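Long-range contact in SnoK (Streptomyces nogalater, PDB 5EPA), which probably acts as an iron- and 2-oxoglutarate-dependent carbocyclase in the biosynthesis of the antibiotic nogalamycin: residues Pro140-Leu154 with Met234-Arg248. Sequence-based numbering, arbitrary orientation.
Sequences PLNELSATLTAWIAL and MAHGVVYMDADATYR. With AKG (2-oxoglutaric acid), chain H.
Leu148, Ala150 and Ile152 pair with Tyr240, Val238 and His236 through backbone hydrogen bonds in both directions. Strands 148-153 and 234-242 run antiparallel at 160°, and Leu154 N to Met234 O (2.9 Å) extends the ladder. On the far side of the loop, Arg248 N donates to Pro140 O (2.9 Å) and Asn142 N to Thr246 O.

Asp242 ties down the loop between the two pairings. Its OD1 takes Ala146 N (2.8 Å) on the syn lone pair. Its OD2 is gripped from opposite faces of the carboxylate plane by Ser145 N (2.9 Å) and Thr147 OG1 (2.6 Å). These bonds fix the rotation of the group. An alanine in place of Asp242 lacks the carboxylate, and the amides of Ser145 and Ala146 and the hydroxyl of Thr147 would probably be left without their acceptor, with the loop less firmly held.

The two strands are central in the major sheet of the double-stranded beta-helix (cupin) fold of the PhyH family. The face with Thr149 and Trp151 lines the 2-oxoglutarate pocket. Trp151 CG lies anti to the backbone N (chi1 -166°), and the indole reaches the cosubstrate edge-on: NE1 donates to AKG O3 (3.1 Å, 165° at the hydrogen). Arg233 and Thr130 also bind the cosubstrate. Ala235 CB sits over one indole face, a CH-pi contact 3.6 Å from the centroid of the six-membered ring.

The face with Ala150, Ile152 and Val238 packs through apolar contacts. Ile152 CD1 meets Val238 CG2 at 3.8 Å. Ala150 CB touches the Tyr240 ring at its edge, while the Tyr240 hydroxyl bonds to Val95 O.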
loop_
_atom_site.group_PDB
_atom_site.type_symbol
_atom_site.label_atom_id
_atom_site.label_comp_id
_atom_site.label_asym_id
_atom_site.label_seq_id
_atom_site.Cartn_x
_atom_site.Cartn_y
_atom_site.Cartn_z
ATOM N N PRO A 140 -5.046 11.735 -3.189
ATOM C CA PRO A 140 -5.462 13.139 -3.366
ATOM C C PRO A 140 -4.247 14.057 -3.401
ATOM O O PRO A 140 -4.133 15.008 -2.609
ATOM C CB PRO A 140 -6.328 13.385 -2.145
ATOM C CG PRO A 140 -5.671 12.541 -1.074
ATOM C CD PRO A 140 -5.150 11.312 -1.775
ATOM N N LEU A 141 -3.345 13.772 -4.336
ATOM C CA LEU A 141 -2.056 14.414 -4.431
ATOM C C LEU A 141 -1.704 14.811 -5.851
ATOM O O LEU A 141 -2.179 14.204 -6.796
ATOM C CB LEU A 141 -0.957 13.494 -3.932
ATOM C CG LEU A 141 -1.141 12.938 -2.529
ATOM C CD1 LEU A 141 -0.027 11.972 -2.256
ATOM C CD2 LEU A 141 -1.131 14.021 -1.457
ATOM N N ASN A 142 -0.946 15.903 -5.967
ATOM C CA ASN A 142 -0.298 16.272 -7.198
ATOM C C ASN A 142 1.114 15.852 -7.062
ATOM O O ASN A 142 1.599 15.566 -5.955
ATOM C CB ASN A 142 -0.187 17.761 -7.408
ATOM C CG ASN A 142 -1.500 18.386 -7.714
ATOM O OD1 ASN A 142 -2.173 17.955 -8.638
ATOM N ND2 ASN A 142 -1.863 19.459 -6.968
ATOM N N GLU A 143 1.795 15.846 -8.196
ATOM C CA GLU A 143 3.245 15.908 -8.163
ATOM C C GLU A 143 3.847 14.545 -7.809
ATOM O O GLU A 143 4.886 14.428 -7.103
ATOM C CB GLU A 143 3.674 17.024 -7.198
ATOM C CG GLU A 143 4.806 17.764 -7.787
ATOM C CD GLU A 143 4.425 18.514 -9.047
ATOM O OE1 GLU A 143 3.380 19.213 -9.102
ATOM O OE2 GLU A 143 5.212 18.406 -10.008
ATOM N N LEU A 144 3.192 13.492 -8.306
ATOM C CA LEU A 144 3.746 12.159 -7.980
ATOM C C LEU A 144 4.734 11.670 -8.972
ATOM O O LEU A 144 4.529 11.736 -10.194
ATOM C CB LEU A 144 2.782 11.013 -7.605
ATOM C CG LEU A 144 1.704 11.507 -6.653
ATOM C CD1 LEU A 144 0.805 10.365 -6.244
ATOM C CD2 LEU A 144 2.328 12.172 -5.435
ATOM N N SER A 145 5.793 11.115 -8.406
ATOM C CA SER A 145 6.882 10.629 -9.179
ATOM C C SER A 145 7.376 9.299 -8.614
ATOM O O SER A 145 7.283 8.277 -9.284
ATOM C CB SER A 145 7.956 11.696 -9.175
ATOM O OG SER A 145 9.072 11.286 -9.920
ATOM N N ALA A 146 7.885 9.311 -7.392
ATOM C CA ALA A 146 8.495 8.128 -6.818
ATOM C C ALA A 146 7.662 7.540 -5.712
ATOM O O ALA A 146 8.101 6.638 -5.020
ATOM C CB ALA A 146 9.878 8.476 -6.304
ATOM N N THR A 147 6.463 8.076 -5.505
ATOM C CA THR A 147 5.581 7.571 -4.477
ATOM C C THR A 147 5.410 6.045 -4.603
ATOM O O THR A 147 5.150 5.519 -5.702
ATOM C CB THR A 147 4.224 8.276 -4.520
ATOM O OG1 THR A 147 4.390 9.641 -4.168
ATOM C CG2 THR A 147 3.221 7.675 -3.556
ATOM N N LEU A 148 5.478 5.372 -3.458
ATOM C CA LEU A 148 5.339 3.919 -3.375
ATOM C C LEU A 148 4.735 3.468 -2.048
ATOM O O LEU A 148 4.662 4.231 -1.080
ATOM C CB LEU A 148 6.682 3.243 -3.560
ATOM C CG LEU A 148 7.655 3.170 -2.400
ATOM C CD1 LEU A 148 8.857 2.333 -2.783
ATOM C CD2 LEU A 148 8.137 4.531 -2.039
ATOM N N THR A 149 4.279 2.214 -2.032
ATOM C CA THR A 149 3.592 1.636 -0.885
ATOM C C THR A 149 4.356 0.423 -0.382
ATOM O O THR A 149 4.837 -0.380 -1.189
ATOM C CB THR A 149 2.191 1.167 -1.257
ATOM O OG1 THR A 149 1.352 2.274 -1.629
ATOM C CG2 THR A 149 1.532 0.414 -0.105
ATOM N N ALA A 150 4.503 0.336 0.934
ATOM C CA ALA A 150 5.017 -0.841 1.594
ATOM C C ALA A 150 3.838 -1.643 2.132
ATOM O O ALA A 150 3.104 -1.157 2.967
ATOM C CB ALA A 150 5.923 -0.443 2.751
ATOM N N TRP A 151 3.660 -2.860 1.639
ATOM C CA TRP A 151 2.569 -3.732 2.067
ATOM C C TRP A 151 3.178 -4.750 2.982
ATOM O O TRP A 151 3.893 -5.641 2.546
ATOM C CB TRP A 151 1.931 -4.382 0.859
ATOM C CG TRP A 151 0.602 -5.051 1.078
ATOM C CD1 TRP A 151 -0.630 -4.492 1.013
ATOM C CD2 TRP A 151 0.395 -6.444 1.307
ATOM N NE1 TRP A 151 -1.597 -5.441 1.221
ATOM C CE2 TRP A 151 -0.982 -6.653 1.405
ATOM C CE3 TRP A 151 1.266 -7.536 1.478
ATOM C CZ2 TRP A 151 -1.530 -7.912 1.609
ATOM C CZ3 TRP A 151 0.713 -8.787 1.728
ATOM C CH2 TRP A 151 -0.670 -8.961 1.791
ATOM N N ILE A 152 2.986 -4.526 4.270
ATOM C CA ILE A 152 3.681 -5.261 5.300
ATOM C C ILE A 152 2.790 -6.400 5.751
ATOM O O ILE A 152 1.685 -6.168 6.214
ATOM C CB ILE A 152 3.974 -4.329 6.499
ATOM C CG1 ILE A 152 4.775 -3.114 6.049
ATOM C CG2 ILE A 152 4.762 -5.066 7.577
ATOM C CD1 ILE A 152 4.634 -1.942 6.972
ATOM N N ALA A 153 3.276 -7.615 5.684
ATOM C CA ALA A 153 2.482 -8.764 6.127
ATOM C C ALA A 153 2.606 -8.979 7.619
ATOM O O ALA A 153 3.717 -9.104 8.125
ATOM C CB ALA A 153 2.946 -10.019 5.425
ATOM N N LEU A 154 1.470 -8.989 8.314
ATOM C CA LEU A 154 1.440 -9.240 9.748
ATOM C C LEU A 154 0.815 -10.593 10.094
ATOM O O LEU A 154 0.731 -10.972 11.246
ATOM C CB LEU A 154 0.754 -8.094 10.494
ATOM C CG LEU A 154 1.485 -6.742 10.399
ATOM C CD1 LEU A 154 0.714 -5.654 11.144
ATOM C CD2 LEU A 154 2.896 -6.795 10.934
ATOM N N MET A 234 -3.968 -10.242 7.708
ATOM C CA MET A 234 -3.753 -8.836 8.068
ATOM C C MET A 234 -2.479 -8.341 7.454
ATOM O O MET A 234 -1.409 -8.872 7.716
ATOM C CB MET A 234 -3.701 -8.599 9.581
ATOM C CG MET A 234 -3.484 -7.121 9.905
ATOM S SD MET A 234 -3.225 -6.627 11.644
ATOM C CE MET A 234 -4.768 -7.152 12.370
ATOM N N ALA A 235 -2.599 -7.272 6.670
ATOM C CA ALA A 235 -1.436 -6.505 6.280
ATOM C C ALA A 235 -1.552 -5.064 6.792
ATOM O O ALA A 235 -2.629 -4.614 7.206
ATOM C CB ALA A 235 -1.275 -6.513 4.769
ATOM N N HIS A 236 -0.433 -4.341 6.713
ATOM C CA HIS A 236 -0.401 -2.923 6.989
ATOM C C HIS A 236 0.216 -2.229 5.798
ATOM O O HIS A 236 1.367 -2.464 5.465
ATOM C CB HIS A 236 0.409 -2.606 8.248
ATOM C CG HIS A 236 0.046 -1.299 8.881
ATOM N ND1 HIS A 236 -0.904 -1.196 9.863
ATOM C CD2 HIS A 236 0.432 -0.037 8.601
ATOM C CE1 HIS A 236 -1.075 0.071 10.190
ATOM N NE2 HIS A 236 -0.264 0.798 9.445
ATOM N N GLY A 237 -0.552 -1.360 5.151
ATOM C CA GLY A 237 -0.092 -0.682 3.961
ATOM C C GLY A 237 0.382 0.700 4.336
ATOM O O GLY A 237 -0.361 1.465 4.913
ATOM N N VAL A 238 1.613 1.027 4.000
ATOM C CA VAL A 238 2.134 2.358 4.282
ATOM C C VAL A 238 2.431 3.102 2.970
ATOM O O VAL A 238 3.225 2.613 2.175
ATOM C CB VAL A 238 3.443 2.285 5.095
ATOM C CG1 VAL A 238 3.920 3.682 5.460
ATOM C CG2 VAL A 238 3.228 1.496 6.334
ATOM N N VAL A 239 1.855 4.296 2.776
ATOM C CA VAL A 239 2.121 5.052 1.546
ATOM C C VAL A 239 3.181 6.072 1.839
ATOM O O VAL A 239 3.003 6.930 2.712
ATOM C CB VAL A 239 0.873 5.740 1.026
ATOM C CG1 VAL A 239 1.193 6.572 -0.175
ATOM C CG2 VAL A 239 -0.195 4.718 0.676
ATOM N N TYR A 240 4.320 5.930 1.180
ATOM C CA TYR A 240 5.423 6.882 1.260
ATOM C C TYR A 240 5.370 7.769 0.011
ATOM O O TYR A 240 5.570 7.287 -1.105
ATOM C CB TYR A 240 6.760 6.161 1.334
ATOM C CG TYR A 240 6.983 5.312 2.577
ATOM C CD1 TYR A 240 7.309 5.903 3.785
ATOM C CD2 TYR A 240 6.893 3.961 2.529
ATOM C CE1 TYR A 240 7.509 5.154 4.910
ATOM C CE2 TYR A 240 7.095 3.177 3.655
ATOM C CZ TYR A 240 7.400 3.770 4.847
ATOM O OH TYR A 240 7.621 3.005 5.986
ATOM N N MET A 241 5.058 9.046 0.207
ATOM C CA MET A 241 4.887 9.949 -0.889
ATOM C C MET A 241 6.148 10.739 -1.137
ATOM O O MET A 241 7.005 10.862 -0.273
ATOM C CB MET A 241 3.718 10.880 -0.626
ATOM C CG MET A 241 3.909 11.857 0.547
ATOM S SD MET A 241 2.445 12.834 0.872
ATOM C CE MET A 241 2.953 13.572 2.437
ATOM N N ASP A 242 6.251 11.295 -2.320
ATOM C CA ASP A 242 7.288 12.254 -2.633
ATOM C C ASP A 242 7.292 13.357 -1.561
ATOM O O ASP A 242 6.227 13.851 -1.146
ATOM C CB ASP A 242 7.017 12.866 -4.001
ATOM C CG ASP A 242 7.030 11.811 -5.136
ATOM O OD1 ASP A 242 8.130 11.555 -5.683
ATOM O OD2 ASP A 242 5.967 11.248 -5.516
ATOM N N ALA A 243 8.481 13.751 -1.116
ATOM C CA ALA A 243 8.606 14.684 0.008
ATOM C C ALA A 243 8.057 16.094 -0.245
ATOM O O ALA A 243 7.874 16.874 0.696
ATOM C CB ALA A 243 10.043 14.760 0.459
ATOM N N ASP A 244 7.824 16.429 -1.506
ATOM C CA ASP A 244 7.291 17.748 -1.889
ATOM C C ASP A 244 5.879 17.608 -2.462
ATOM O O ASP A 244 5.375 18.515 -3.113
ATOM C CB ASP A 244 8.216 18.443 -2.908
ATOM C CG ASP A 244 8.336 17.665 -4.246
ATOM O OD1 ASP A 244 7.763 16.562 -4.424
ATOM O OD2 ASP A 244 9.003 18.174 -5.176
ATOM N N ALA A 245 5.206 16.507 -2.171
ATOM C CA ALA A 245 3.806 16.326 -2.579
ATOM C C ALA A 245 2.859 17.384 -2.054
ATOM O O ALA A 245 3.015 17.867 -0.933
ATOM C CB ALA A 245 3.304 14.989 -2.129
ATOM N N THR A 246 1.897 17.769 -2.894
ATOM C CA THR A 246 0.899 18.766 -2.550
ATOM C C THR A 246 -0.504 18.213 -2.667
ATOM O O THR A 246 -0.714 17.150 -3.298
ATOM C CB THR A 246 0.992 20.007 -3.434
ATOM O OG1 THR A 246 0.756 19.659 -4.791
ATOM C CG2 THR A 246 2.361 20.695 -3.297
ATOM N N TYR A 247 -1.472 18.932 -2.071
ATOM C CA TYR A 247 -2.864 18.455 -1.957
ATOM C C TYR A 247 -3.690 18.717 -3.237
ATOM O O TYR A 247 -3.632 19.778 -3.849
ATOM C CB TYR A 247 -3.569 19.081 -0.764
ATOM C CG TYR A 247 -5.049 18.876 -0.748
ATOM C CD1 TYR A 247 -5.599 17.612 -0.882
ATOM C CD2 TYR A 247 -5.905 19.945 -0.642
ATOM C CE1 TYR A 247 -6.969 17.426 -0.911
ATOM C CE2 TYR A 247 -7.272 19.778 -0.651
ATOM C CZ TYR A 247 -7.795 18.516 -0.804
ATOM O OH TYR A 247 -9.155 18.377 -0.786
ATOM N N ARG A 248 -4.359 17.665 -3.678
ATOM C CA ARG A 248 -5.228 17.735 -4.859
ATOM C C ARG A 248 -6.568 17.105 -4.545
ATOM O O ARG A 248 -6.594 15.901 -4.236
ATOM C CB ARG A 248 -4.598 16.964 -6.040
ATOM C CG ARG A 248 -5.380 17.134 -7.314
ATOM C CD ARG A 248 -4.906 16.183 -8.397
ATOM N NE ARG A 248 -5.620 16.452 -9.640
ATOM C CZ ARG A 248 -5.280 15.958 -10.830
ATOM N NH1 ARG A 248 -4.274 15.081 -10.960
ATOM N NH2 ARG A 248 -5.991 16.327 -11.897
HETATM C C1 AKG H . -2.463 -1.416 -1.554
HETATM O O1 AKG H . -1.688 -1.645 -0.591
HETATM O O2 AKG H . -2.366 -0.467 -2.377
HETATM C C2 AKG H . -3.619 -2.282 -1.771
HETATM O O5 AKG H . -4.298 -1.973 -2.739
HETATM C C3 AKG H . -3.911 -3.446 -0.858
HETATM C C4 AKG H . -5.256 -4.149 -1.055
HETATM C C5 AKG H . -5.375 -5.353 -0.100
HETATM O O3 AKG H . -4.700 -5.422 0.977
HETATM O O4 AKG H . -6.144 -6.278 -0.374
#